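Local coordinates for protein lectin (Pleurotus ostreatus, PDB 6KC2) that binds calcium ions and sugars, holding rhamnose through two hydroxyls on one bound calcium and N-acetylgalactosamine at the other calcium site, at residues N51-I56 with F163-S168; I70-F75 with A135-V140; I92-D97 with I147-L152; F102-V107 with V123-T128. All coordinates share one frame; numbering follows the deposited sequence.

Interaction 1: residues N51-I56 with F163-S168; sequences NASKWI and FVTDES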
loop_
_atom_site.group_PDB
_atom_site.type_symbol
_atom_site.label_atom_id
_atom_site.label_comp_id
_atom_site.label_asym_id
_atom_site.label_seq_id
_atom_site.Cartn_x
_atom_site.Cartn_y
_atom_site.Cartn_z
ATOM N N ASN A 51 -8.409 5.042 13.727
ATOM C CA ASN A 51 -9.356 5.520 14.742
ATOM C C ASN A 51 -9.600 4.521 15.866
ATOM O O ASN A 51 -9.778 4.923 17.025
ATOM C CB ASN A 51 -10.688 5.876 14.087
ATOM C CG ASN A 51 -10.574 7.072 13.188
ATOM O OD1 ASN A 51 -9.805 7.064 12.219
ATOM N ND2 ASN A 51 -11.326 8.126 13.500
ATOM N N ALA A 52 -9.642 3.222 15.559
ATOM C CA ALA A 52 -9.865 2.221 16.605
ATOM C C ALA A 52 -8.576 1.673 17.189
ATOM O O ALA A 52 -8.633 0.798 18.057
ATOM C CB ALA A 52 -10.715 1.047 16.070
ATOM N N SER A 53 -7.417 2.148 16.751
ATOM C CA SER A 53 -6.173 1.523 17.176
ATOM C C SER A 53 -5.669 2.111 18.501
ATOM O O SER A 53 -6.074 3.196 18.925
ATOM C CB SER A 53 -5.111 1.670 16.080
ATOM O OG SER A 53 -3.960 0.911 16.424
ATOM N N LYS A 54 -4.773 1.373 19.160
ATOM C CA LYS A 54 -4.196 1.801 20.426
ATOM C C LYS A 54 -2.675 1.815 20.350
ATOM O O LYS A 54 -2.069 0.970 19.683
ATOM C CB LYS A 54 -4.632 0.888 21.580
ATOM C CG LYS A 54 -5.961 1.297 22.189
ATOM C CD LYS A 54 -6.959 0.186 22.148
ATOM C CE LYS A 54 -8.296 0.628 22.766
ATOM N NZ LYS A 54 -8.830 1.923 22.184
ATOM N N TRP A 55 -2.071 2.791 21.029
ATOM C CA TRP A 55 -0.634 2.778 21.277
ATOM C C TRP A 55 -0.307 1.730 22.329
ATOM O O TRP A 55 -0.986 1.645 23.361
ATOM C CB TRP A 55 -0.173 4.141 21.788
ATOM C CG TRP A 55 -0.369 5.244 20.813
ATOM C CD1 TRP A 55 -1.429 6.111 20.739
ATOM C CD2 TRP A 55 0.533 5.614 19.768
ATOM N NE1 TRP A 55 -1.235 6.992 19.704
ATOM C CE2 TRP A 55 -0.043 6.705 19.088
ATOM C CE3 TRP A 55 1.770 5.120 19.338
ATOM C CZ2 TRP A 55 0.583 7.321 18.000
ATOM C CZ3 TRP A 55 2.395 5.736 18.250
ATOM C CH2 TRP A 55 1.796 6.820 17.597
ATOM N N ILE A 56 0.761 0.951 22.090
ATOM C CA ILE A 56 1.192 -0.053 23.057
ATOM C C ILE A 56 2.689 0.054 23.306
ATOM O O ILE A 56 3.475 0.454 22.438
ATOM C CB ILE A 56 0.818 -1.495 22.625
ATOM C CG1 ILE A 56 1.596 -1.926 21.360
ATOM C CG2 ILE A 56 -0.706 -1.616 22.463
ATOM C CD1 ILE A 56 1.248 -3.346 20.863
ATOM N N PHE A 163 -7.781 -5.032 12.122
ATOM C CA PHE A 163 -7.176 -5.467 13.372
ATOM C C PHE A 163 -6.171 -4.411 13.824
ATOM O O PHE A 163 -5.555 -3.736 12.993
ATOM C CB PHE A 163 -6.500 -6.830 13.198
ATOM C CG PHE A 163 -7.449 -7.907 12.743
ATOM C CD1 PHE A 163 -7.731 -8.083 11.391
ATOM C CD2 PHE A 163 -8.086 -8.731 13.674
ATOM C CE1 PHE A 163 -8.625 -9.063 10.976
ATOM C CE2 PHE A 163 -8.979 -9.713 13.267
ATOM C CZ PHE A 163 -9.255 -9.884 11.920
ATOM N N VAL A 164 -6.002 -4.256 15.148
ATOM C CA VAL A 164 -5.220 -3.150 15.700
ATOM C C VAL A 164 -4.286 -3.639 16.794
ATOM O O VAL A 164 -4.508 -4.677 17.421
ATOM C CB VAL A 164 -6.123 -2.036 16.268
ATOM C CG1 VAL A 164 -7.003 -1.452 15.165
ATOM C CG2 VAL A 164 -6.996 -2.610 17.419
ATOM N N THR A 165 -3.238 -2.851 17.042
ATOM C CA THR A 165 -2.454 -3.010 18.263
ATOM C C THR A 165 -3.345 -2.727 19.474
ATOM O O THR A 165 -4.108 -1.751 19.483
ATOM C CB THR A 165 -1.248 -2.050 18.257
ATOM O OG1 THR A 165 -1.642 -0.773 17.736
ATOM C CG2 THR A 165 -0.108 -2.592 17.405
ATOM N N ASP A 166 -3.268 -3.585 20.486
ATOM C CA ASP A 166 -3.986 -3.349 21.739
ATOM C C ASP A 166 -3.381 -4.253 22.808
ATOM O O ASP A 166 -2.287 -4.800 22.621
ATOM C CB ASP A 166 -5.501 -3.557 21.561
ATOM C CG ASP A 166 -5.866 -4.978 21.129
ATOM O OD1 ASP A 166 -5.060 -5.925 21.294
ATOM O OD2 ASP A 166 -6.994 -5.143 20.619
ATOM N N GLU A 167 -4.103 -4.419 23.926
ATOM C CA GLU A 167 -3.609 -5.194 25.061
ATOM C C GLU A 167 -3.561 -6.692 24.788
ATOM O O GLU A 167 -2.963 -7.417 25.586
ATOM C CB GLU A 167 -4.466 -4.927 26.308
ATOM C CG GLU A 167 -5.907 -5.480 26.224
ATOM C CD GLU A 167 -6.870 -4.585 25.420
ATOM O OE1 GLU A 167 -6.439 -3.571 24.803
ATOM O OE2 GLU A 167 -8.079 -4.900 25.407
ATOM N N SER A 168 -4.165 -7.179 23.697
ATOM C CA SER A 168 -4.038 -8.601 23.379
ATOM C C SER A 168 -2.704 -8.950 22.711
ATOM O O SER A 168 -2.416 -10.133 22.533
ATOM C CB SER A 168 -5.200 -9.046 22.484
ATOM O OG SER A 168 -5.041 -8.559 21.155
#
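Just past strand 160-164, an outermost strand in one sheet of the beta sandwich, Thr165 is joined to Lys54. Lys54 belongs to segment 51-56, which runs into strand 54-57 of a separate two-stranded sheet. Lys54 N donates to Thr165 O at 3.2 Å, a bent bond of 139°. The Thr165 side chain answers from CB outward. Thr165 CB sits 3.8 Å from Ile56 CD1. The methyl Thr165 CG2 lies against Ile56 CD1, again at 3.8 Å. The hydroxyl is held between the backbone N and the carbonyl carbon (chi1 41°), and from there Thr165 OG1 donates to Lys54 O at 2.6 Å, in the plane of that carbonyl. OG1 also accepts from Ala149 N of the neighbouring strand 146-155. The hydroxyl therefore ties three chain segments together. Ser53 OG is hydrogen-bonded to Ala149 O, and its CB rests against Val164. On the outer side, Lys54 CD passes over Asp166 CB at 4.1 Å before the chain leads away. Asp166 opens an Asx turn, in which Ser168 N approaches OD1 from above the carboxylate plane. Ser168 OG meets Asp166 OD1 on the syn lone pair of that oxygen, at 2.6 Å.

Interaction 2: residues I70-F75 with A135-V140; sequences ISTRPF and AGQNLV. With CA (calcium ion), chain F; RAM (alpha-L-rhamnopyranose), chain G.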
loop_
_atom_site.group_PDB
_atom_site.type_symbol
_atom_site.label_atom_id
_atom_site.label_comp_id
_atom_site.label_asym_id
_atom_site.label_seq_id
_atom_site.Cartn_x
_atom_site.Cartn_y
_atom_site.Cartn_z
ATOM N N ILE A 70 15.738 4.428 26.931
ATOM C CA ILE A 70 16.174 3.979 25.615
ATOM C C ILE A 70 16.226 2.458 25.609
ATOM O O ILE A 70 16.810 1.835 26.505
ATOM C CB ILE A 70 17.535 4.598 25.257
ATOM C CG1 ILE A 70 17.411 6.124 25.156
ATOM C CG2 ILE A 70 18.047 4.025 23.943
ATOM C CD1 ILE A 70 18.734 6.851 24.948
ATOM N N SER A 71 15.604 1.850 24.601
ATOM C CA SER A 71 15.381 0.410 24.631
ATOM C C SER A 71 14.724 -0.021 23.328
ATOM O O SER A 71 14.101 0.783 22.625
ATOM C CB SER A 71 14.474 0.016 25.799
ATOM O OG SER A 71 13.306 0.825 25.785
ATOM N N THR A 72 14.837 -1.316 23.044
ATOM C CA THR A 72 14.128 -1.968 21.952
ATOM C C THR A 72 13.238 -3.044 22.548
ATOM O O THR A 72 13.666 -3.782 23.440
ATOM C CB THR A 72 15.119 -2.577 20.948
ATOM O OG1 THR A 72 15.988 -1.542 20.484
ATOM C CG2 THR A 72 14.400 -3.228 19.750
ATOM N N ARG A 73 11.996 -3.131 22.068
ATOM C CA ARG A 73 11.028 -4.050 22.650
ATOM C C ARG A 73 10.238 -4.775 21.567
ATOM O O ARG A 73 9.925 -4.176 20.528
ATOM C CB ARG A 73 10.070 -3.294 23.586
ATOM C CG ARG A 73 10.785 -2.677 24.796
ATOM C CD ARG A 73 11.378 -3.777 25.673
ATOM N NE ARG A 73 11.954 -3.253 26.907
ATOM C CZ ARG A 73 13.262 -3.187 27.155
ATOM N NH1 ARG A 73 14.150 -3.612 26.248
ATOM N NH2 ARG A 73 13.685 -2.695 28.311
ATOM N N PRO A 74 9.915 -6.056 21.777
ATOM C CA PRO A 74 9.147 -6.826 20.792
ATOM C C PRO A 74 7.646 -6.809 21.046
ATOM O O PRO A 74 7.175 -6.703 22.183
ATOM C CB PRO A 74 9.692 -8.250 20.983
ATOM C CG PRO A 74 9.963 -8.313 22.489
ATOM C CD PRO A 74 10.359 -6.897 22.912
ATOM N N PHE A 75 6.891 -6.954 19.954
ATOM C CA PHE A 75 5.436 -7.043 20.007
ATOM C C PHE A 75 4.966 -8.048 18.962
ATOM O O PHE A 75 5.413 -7.996 17.812
ATOM C CB PHE A 75 4.798 -5.659 19.785
ATOM C CG PHE A 75 5.294 -4.619 20.755
ATOM C CD1 PHE A 75 4.652 -4.432 21.977
ATOM C CD2 PHE A 75 6.430 -3.873 20.475
ATOM C CE1 PHE A 75 5.116 -3.500 22.896
ATOM C CE2 PHE A 75 6.911 -2.934 21.386
ATOM C CZ PHE A 75 6.256 -2.746 22.605
ATOM N N ALA A 135 9.220 -4.748 16.084
ATOM C CA ALA A 135 10.253 -4.295 17.003
ATOM C C ALA A 135 10.142 -2.783 17.084
ATOM O O ALA A 135 10.307 -2.097 16.069
ATOM C CB ALA A 135 11.653 -4.721 16.550
ATOM N N GLY A 136 9.818 -2.272 18.271
ATOM C CA GLY A 136 9.745 -0.844 18.511
ATOM C C GLY A 136 10.973 -0.378 19.273
ATOM O O GLY A 136 11.571 -1.135 20.036
ATOM N N GLN A 137 11.362 0.874 19.053
ATOM C CA GLN A 137 12.535 1.437 19.716
ATOM C C GLN A 137 12.200 2.800 20.292
ATOM O O GLN A 137 11.673 3.664 19.582
ATOM C CB GLN A 137 13.730 1.618 18.770
ATOM C CG GLN A 137 14.163 0.421 17.949
ATOM C CD GLN A 137 15.183 0.846 16.872
ATOM O OE1 GLN A 137 16.190 1.493 17.187
ATOM N NE2 GLN A 137 14.894 0.527 15.599
ATOM N N ASN A 138 12.530 2.992 21.566
ATOM C CA ASN A 138 12.556 4.316 22.170
ATOM C C ASN A 138 13.978 4.867 22.059
ATOM O O ASN A 138 14.931 4.229 22.528
ATOM C CB ASN A 138 12.113 4.248 23.628
ATOM C CG ASN A 138 11.912 5.616 24.226
ATOM O OD1 ASN A 138 11.659 6.581 23.502
ATOM N ND2 ASN A 138 12.022 5.716 25.554
ATOM N N LEU A 139 14.132 6.042 21.443
ATOM C CA LEU A 139 15.465 6.544 21.131
ATOM C C LEU A 139 15.869 7.760 21.953
ATOM O O LEU A 139 17.009 8.210 21.833
ATOM C CB LEU A 139 15.579 6.869 19.627
ATOM C CG LEU A 139 15.467 5.666 18.674
ATOM C CD1 LEU A 139 15.424 6.106 17.208
ATOM C CD2 LEU A 139 16.610 4.674 18.889
ATOM N N VAL A 140 14.981 8.308 22.778
ATOM C CA VAL A 140 15.290 9.463 23.614
ATOM C C VAL A 140 15.016 9.085 25.063
ATOM O O VAL A 140 13.936 8.569 25.378
ATOM C CB VAL A 140 14.469 10.694 23.193
ATOM C CG1 VAL A 140 14.759 11.870 24.098
ATOM C CG2 VAL A 140 14.772 11.045 21.756
HETATM CA CA CA F . 10.469 8.421 22.674
HETATM C C1 RAM G . 10.665 13.972 21.458
HETATM C C2 RAM G . 11.359 12.679 21.025
HETATM C C3 RAM G . 10.946 11.562 21.974
HETATM C C4 RAM G . 9.434 11.415 21.924
HETATM C C5 RAM G . 8.753 12.759 22.200
HETATM C C6 RAM G . 7.246 12.669 22.006
HETATM O O1 RAM G . 11.067 14.338 22.792
HETATM O O2 RAM G . 10.951 12.326 19.714
HETATM O O3 RAM G . 11.569 10.363 21.589
HETATM O O4 RAM G . 9.035 10.435 22.855
HETATM O O5 RAM G . 9.253 13.764 21.331
#
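Thr72 and Gln137 face each other as a non-hydrogen-bonded pair of antiparallel strands. Their side chains lie side by side and point the same way. Thr72 OG1 is 3.7 Å from Gln137 CG, and Thr72 CG2 lies 3.5 Å from Gly136 O. Ser71, Arg73 and Asn138 point to the other face of the sheet. There the Arg73 guanidinium turns one face to Ser71 CB, which sits above the plane toward its rim. Arg73 NH1 bonds to Thr72 O from above the carbonyl plane, and NH2 makes a salt bridge with Glu60. These two bonds fix the guanidinium. Gly136 has no side chain, and Phe75 CE2 lies 4.3 Å from Gly136 N, near the ring plane. Two pairs of backbone hydrogen bonds lock the register, Ser71 with Asn138 and Arg73 with Gly136. Beyond Ser71 and Asn138, Ile70 lies across the chain at Leu139 and Val140. Asn138 carries CG anti to its own N (chi1 -171°), which puts the amide oxygen on the calcium. Asn138 OD1 binds the ion at 2.3 Å, while ND2 is tied to Ile69 O. Val140 CG2 touches rhamnose O3, 3.3 Å away. Asp97, Asp98, Ser143 and Pro144 complete the protein ligands. Rhamnose O3 and O4 each bind the calcium at 2.5 Å. This is a calcium-bridged sugar site at the end of a beta sandwich, as in calcium-dependent lectins, where two sugar hydroxyls join the metal.

Interaction 3: residues I92-D97 with I147-L152; sequences IVVASD and IMASIL. With CA (calcium ion), chain F; RAM (alpha-L-rhamnopyranose), chain G.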
loop_
_atom_site.group_PDB
_atom_site.type_symbol
_atom_site.label_atom_id
_atom_site.label_comp_id
_atom_site.label_asym_id
_atom_site.label_seq_id
_atom_site.Cartn_x
_atom_site.Cartn_y
_atom_site.Cartn_z
ATOM N N ILE A 92 -1.639 -1.922 5.651
ATOM C CA ILE A 92 -1.185 -1.663 7.014
ATOM C C ILE A 92 -0.814 -0.188 7.162
ATOM O O ILE A 92 -0.181 0.392 6.270
ATOM C CB ILE A 92 0.020 -2.554 7.377
ATOM C CG1 ILE A 92 -0.378 -4.036 7.392
ATOM C CG2 ILE A 92 0.646 -2.121 8.690
ATOM C CD1 ILE A 92 0.839 -4.978 7.437
ATOM N N VAL A 93 -1.199 0.419 8.289
ATOM C CA VAL A 93 -0.678 1.728 8.670
ATOM C C VAL A 93 -0.077 1.635 10.064
ATOM O O VAL A 93 -0.750 1.208 11.008
ATOM C CB VAL A 93 -1.745 2.838 8.611
ATOM C CG1 VAL A 93 -1.130 4.172 9.123
ATOM C CG2 VAL A 93 -2.234 3.027 7.168
ATOM N N VAL A 94 1.182 2.055 10.203
ATOM C CA VAL A 94 1.911 1.908 11.457
ATOM C C VAL A 94 2.566 3.247 11.800
ATOM O O VAL A 94 3.023 3.975 10.912
ATOM C CB VAL A 94 2.955 0.760 11.376
ATOM C CG1 VAL A 94 3.876 0.911 10.138
ATOM C CG2 VAL A 94 3.794 0.654 12.668
ATOM N N ALA A 95 2.592 3.573 13.090
ATOM C CA ALA A 95 3.223 4.778 13.606
ATOM C C ALA A 95 3.987 4.392 14.862
ATOM O O ALA A 95 3.629 3.426 15.547
ATOM C CB ALA A 95 2.180 5.873 13.914
ATOM N N SER A 96 5.051 5.133 15.159
ATOM C CA SER A 96 5.883 4.742 16.287
ATOM C C SER A 96 6.516 5.948 16.957
ATOM O O SER A 96 6.842 6.959 16.324
ATOM C CB SER A 96 7.010 3.780 15.877
ATOM O OG SER A 96 7.778 4.328 14.805
ATOM N N ASP A 97 6.741 5.791 18.248
ATOM C CA ASP A 97 7.592 6.674 19.026
ATOM C C ASP A 97 8.604 5.744 19.683
ATOM O O ASP A 97 8.260 5.098 20.678
ATOM C CB ASP A 97 6.764 7.452 20.047
ATOM C CG ASP A 97 7.615 8.313 20.961
ATOM O OD1 ASP A 97 8.862 8.200 20.939
ATOM O OD2 ASP A 97 7.019 9.118 21.697
ATOM N N ILE A 147 3.944 2.024 20.041
ATOM C CA ILE A 147 3.711 1.477 18.715
ATOM C C ILE A 147 2.208 1.493 18.492
ATOM O O ILE A 147 1.446 1.099 19.383
ATOM C CB ILE A 147 4.254 0.035 18.609
ATOM C CG1 ILE A 147 5.771 0.003 18.793
ATOM C CG2 ILE A 147 3.830 -0.617 17.310
ATOM C CD1 ILE A 147 6.522 0.806 17.799
ATOM N N MET A 148 1.782 1.938 17.312
ATOM C CA MET A 148 0.375 1.902 16.928
ATOM C C MET A 148 0.268 1.404 15.498
ATOM O O MET A 148 0.970 1.900 14.610
ATOM C CB MET A 148 -0.292 3.285 17.039
ATOM C CG MET A 148 -1.594 3.408 16.228
ATOM S SD MET A 148 -2.433 5.017 16.373
ATOM C CE MET A 148 -3.181 4.821 18.004
ATOM N N ALA A 149 -0.621 0.448 15.260
ATOM C CA ALA A 149 -0.797 -0.018 13.897
ATOM C C ALA A 149 -2.250 -0.382 13.669
ATOM O O ALA A 149 -2.978 -0.756 14.595
ATOM C CB ALA A 149 0.094 -1.227 13.563
ATOM N N SER A 150 -2.646 -0.306 12.410
ATOM C CA SER A 150 -3.928 -0.822 11.967
ATOM C C SER A 150 -3.668 -1.755 10.787
ATOM O O SER A 150 -2.874 -1.429 9.890
ATOM C CB SER A 150 -4.859 0.346 11.613
ATOM O OG SER A 150 -5.938 -0.049 10.805
ATOM N N ILE A 151 -4.310 -2.918 10.805
ATOM C CA ILE A 151 -4.112 -3.962 9.800
ATOM C C ILE A 151 -5.470 -4.248 9.171
ATOM O O ILE A 151 -6.327 -4.909 9.779
ATOM C CB ILE A 151 -3.498 -5.228 10.406
ATOM C CG1 ILE A 151 -2.212 -4.869 11.144
ATOM C CG2 ILE A 151 -3.211 -6.277 9.325
ATOM C CD1 ILE A 151 -1.751 -5.941 12.062
ATOM N N LEU A 152 -5.677 -3.758 7.952
ATOM C CA LEU A 152 -6.928 -3.981 7.227
ATOM C C LEU A 152 -6.753 -5.221 6.347
ATOM O O LEU A 152 -6.084 -5.177 5.309
ATOM C CB LEU A 152 -7.303 -2.755 6.405
ATOM C CG LEU A 152 -8.565 -2.898 5.550
ATOM C CD1 LEU A 152 -9.749 -3.312 6.424
ATOM C CD2 LEU A 152 -8.850 -1.583 4.816
HETATM CA CA CA F . 10.469 8.421 22.674
HETATM C C1 RAM G . 10.665 13.972 21.458
HETATM C C2 RAM G . 11.359 12.679 21.025
HETATM C C3 RAM G . 10.946 11.562 21.974
HETATM C C4 RAM G . 9.434 11.415 21.924
HETATM C C5 RAM G . 8.753 12.759 22.200
HETATM C C6 RAM G . 7.246 12.669 22.006
HETATM O O1 RAM G . 11.067 14.338 22.792
HETATM O O2 RAM G . 10.951 12.326 19.714
HETATM O O3 RAM G . 11.569 10.363 21.589
HETATM O O4 RAM G . 9.035 10.435 22.855
HETATM O O5 RAM G . 9.253 13.764 21.331
#
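A backbone bond of 2.8 Å from Ala95 N to Met148 O is one of four that zip these antiparallel strands together. All four are nearly straight, and they belong to the pairs Val93 with Ser150 and Ala95 with Met148. Between those pairs lies the close-set middle, where Val94 CA and Ala149 CA are 4.1 Å apart. On the face of Ile92, Val94 and Ser96 the side chains meet directly. Ile92 and Ile151 run side by side, with Ile92 CG1 4.1 Å from Ile151 CG2. Ile147 bends its tip over to Ser96, and Ile147 CD1 reaches Ser96 CB at 3.6 Å. Phe102 and His100 of strand 99-104 cover this face. Side chains of the other face touch less across the pair. Met148 leads its end away toward Ser53, and Ser150 OG bonds to Leu49 O. The packing ends at Asp97, where the chain turns a corner and the side chain leaves the partner strand. Asp97 OD1 binds calcium at 2.4 Å. Asp97 OD2 lies 2.7 Å from rhamnose O4 and takes a hydrogen bond from Trp204 NE1. The chemistry thus changes along one strand, from a buried, mostly apolar ladder to a carboxylate that meets both ion and sugar. Its negative charge would probably be balanced in part by the calcium.

Interaction 4: residues F102-V107 with V123-T128; sequences FYVNGV and VALQPT
The methyl Val104 CG2 meets Val123 CG1 at 4.0 Å in the apolar part of this contact. The two valine side chains reach toward each other tip to tip. The other methyl, Val104 CG1, stands anti to its backbone N (chi1 -179°), which brings it to Leu125. The Val104 and Leu125 side chains cross at about a right angle, and Val104 CG1 meets Leu125 CD2 at 4.1 Å. Ile109 of strand 107-114 also touches both valines. The polar part is a stack of two amides. Asn105 and Gln126 come from opposite directions and lay their planes face to face, 8° apart. Asn105 ND2 is 3.3 Å from Gln126 CD. One backbone and one side-chain partner fix the Asn105 amide: OD1 accepts from Leu131 N, and ND2 bonds to Asn130 OD1, which also takes Gln126 N. The stack is therefore anchored to the start of strand 129-138. The last group is backbone bonding within the hairpin. Val104 and Val107 bond to each other twice, N to O at 2.9 Å each way. Asn105 and Gly106 occupy the corners with positive phi, 90° at Gly106. This is a type I' turn, the tight two-residue loop of a beta hairpin, here joining strands 99-104 and 107-114 and packed against the opposing sheet of the sandwich.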
loop_
_atom_site.group_PDB
_atom_site.type_symbol
_atom_site.label_atom_id
_atom_site.label_comp_id
_atom_site.label_asym_id
_atom_site.label_seq_id
_atom_site.Cartn_x
_atom_site.Cartn_y
_atom_site.Cartn_z
ATOM N N PHE A 102 8.699 -3.753 11.039
ATOM C CA PHE A 102 7.455 -4.505 10.914
ATOM C C PHE A 102 7.706 -5.820 10.181
ATOM O O PHE A 102 8.310 -5.825 9.101
ATOM C CB PHE A 102 6.410 -3.671 10.161
ATOM C CG PHE A 102 4.985 -4.053 10.462
ATOM C CD1 PHE A 102 4.439 -5.235 9.954
ATOM C CD2 PHE A 102 4.181 -3.230 11.250
ATOM C CE1 PHE A 102 3.114 -5.585 10.230
ATOM C CE2 PHE A 102 2.844 -3.575 11.533
ATOM C CZ PHE A 102 2.314 -4.747 11.021
ATOM N N TYR A 103 7.224 -6.925 10.757
ATOM C CA TYR A 103 7.387 -8.255 10.183
ATOM C C TYR A 103 6.033 -8.933 10.043
ATOM O O TYR A 103 5.159 -8.793 10.909
ATOM C CB TYR A 103 8.285 -9.160 11.032
ATOM C CG TYR A 103 9.660 -8.625 11.389
ATOM C CD1 TYR A 103 9.829 -7.746 12.456
ATOM C CD2 TYR A 103 10.798 -9.047 10.700
ATOM C CE1 TYR A 103 11.094 -7.275 12.807
ATOM C CE2 TYR A 103 12.069 -8.583 11.049
ATOM C CZ TYR A 103 12.201 -7.703 12.105
ATOM O OH TYR A 103 13.433 -7.229 12.466
ATOM N N VAL A 104 5.880 -9.693 8.959
ATOM C CA VAL A 104 4.709 -10.528 8.727
ATOM C C VAL A 104 5.195 -11.949 8.443
ATOM O O VAL A 104 5.987 -12.163 7.516
ATOM C CB VAL A 104 3.844 -9.995 7.575
ATOM C CG1 VAL A 104 2.637 -10.876 7.375
ATOM C CG2 VAL A 104 3.402 -8.554 7.870
ATOM N N ASN A 105 4.748 -12.905 9.269
ATOM C CA ASN A 105 5.134 -14.323 9.171
ATOM C C ASN A 105 6.643 -14.483 9.008
ATOM O O ASN A 105 7.121 -15.279 8.198
ATOM C CB ASN A 105 4.383 -15.023 8.035
ATOM C CG ASN A 105 2.883 -15.003 8.244
ATOM O OD1 ASN A 105 2.418 -15.187 9.368
ATOM N ND2 ASN A 105 2.115 -14.746 7.176
ATOM N N GLY A 106 7.402 -13.704 9.775
ATOM C CA GLY A 106 8.845 -13.801 9.778
ATOM C C GLY A 106 9.566 -12.915 8.783
ATOM O O GLY A 106 10.788 -12.771 8.896
ATOM N N VAL A 107 8.864 -12.315 7.820
ATOM C CA VAL A 107 9.483 -11.530 6.750
ATOM C C VAL A 107 9.432 -10.047 7.106
ATOM O O VAL A 107 8.359 -9.513 7.415
ATOM C CB VAL A 107 8.789 -11.790 5.398
ATOM C CG1 VAL A 107 9.455 -10.981 4.269
ATOM C CG2 VAL A 107 8.796 -13.278 5.073
ATOM N N VAL A 123 1.026 -6.153 2.068
ATOM C CA VAL A 123 1.609 -7.486 2.228
ATOM C C VAL A 123 0.565 -8.541 1.883
ATOM O O VAL A 123 -0.626 -8.396 2.191
ATOM C CB VAL A 123 2.184 -7.675 3.655
ATOM C CG1 VAL A 123 1.062 -7.761 4.702
ATOM C CG2 VAL A 123 3.087 -8.899 3.718
ATOM N N ALA A 124 1.022 -9.591 1.204
ATOM C CA ALA A 124 0.222 -10.791 1.029
ATOM C C ALA A 124 0.185 -11.573 2.347
ATOM O O ALA A 124 1.067 -11.440 3.201
ATOM C CB ALA A 124 0.794 -11.655 -0.105
ATOM N N LEU A 125 -0.855 -12.385 2.512
ATOM C CA LEU A 125 -1.098 -13.099 3.762
ATOM C C LEU A 125 -1.293 -14.592 3.515
ATOM O O LEU A 125 -1.764 -15.001 2.450
ATOM C CB LEU A 125 -2.349 -12.554 4.479
ATOM C CG LEU A 125 -2.292 -11.097 4.943
ATOM C CD1 LEU A 125 -3.651 -10.667 5.476
ATOM C CD2 LEU A 125 -1.192 -10.941 5.991
ATOM N N GLN A 126 -0.963 -15.396 4.532
ATOM C CA GLN A 126 -1.388 -16.791 4.576
ATOM C C GLN A 126 -2.912 -16.865 4.710
ATOM O O GLN A 126 -3.555 -15.906 5.146
ATOM C CB GLN A 126 -0.700 -17.526 5.730
ATOM C CG GLN A 126 0.823 -17.609 5.569
ATOM C CD GLN A 126 1.540 -17.930 6.862
ATOM O OE1 GLN A 126 0.930 -17.964 7.945
ATOM N NE2 GLN A 126 2.844 -18.152 6.770
ATOM N N PRO A 127 -3.523 -17.986 4.306
ATOM C CA PRO A 127 -4.994 -18.011 4.243
ATOM C C PRO A 127 -5.695 -18.069 5.595
ATOM O O PRO A 127 -6.802 -17.526 5.704
ATOM C CB PRO A 127 -5.293 -19.260 3.393
ATOM C CG PRO A 127 -4.053 -20.097 3.482
ATOM C CD PRO A 127 -2.918 -19.120 3.581
ATOM N N THR A 128 -5.120 -18.699 6.625
ATOM C CA THR A 128 -5.900 -18.887 7.852
ATOM C C THR A 128 -5.327 -18.195 9.084
ATOM O O THR A 128 -6.098 -17.707 9.912
ATOM C CB THR A 128 -6.108 -20.397 8.161
ATOM O OG1 THR A 128 -4.851 -21.043 8.413
ATOM C CG2 THR A 128 -6.815 -21.091 6.999
#

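How the interactions relate
Interactions 2 and 3 meet at the sugar site. Each supplies one calcium ligand, Asn138 OD1 and Asp97 OD1, which lie 4.1 Å apart, and both touch the rhamnose. Behind the ion they pack together, Gly136 CA to Ile147 CD1 at 3.7 Å. Interaction 4 lies away from that site. It joins interaction 3 through the interior of the sandwich, where Ile92 CD1 meets Phe102 CE1 at 3.7 Å. Interaction 1 sits beside interaction 3, with centres about 8 Å apart, because strands 160-164 and 146-155 are neighbours in one sheet. It reaches interaction 2 through Ile56 CD1 and Phe75 CD1, 3.7 Å apart. The side chain of Ile56 remains about 14 Å from the calcium.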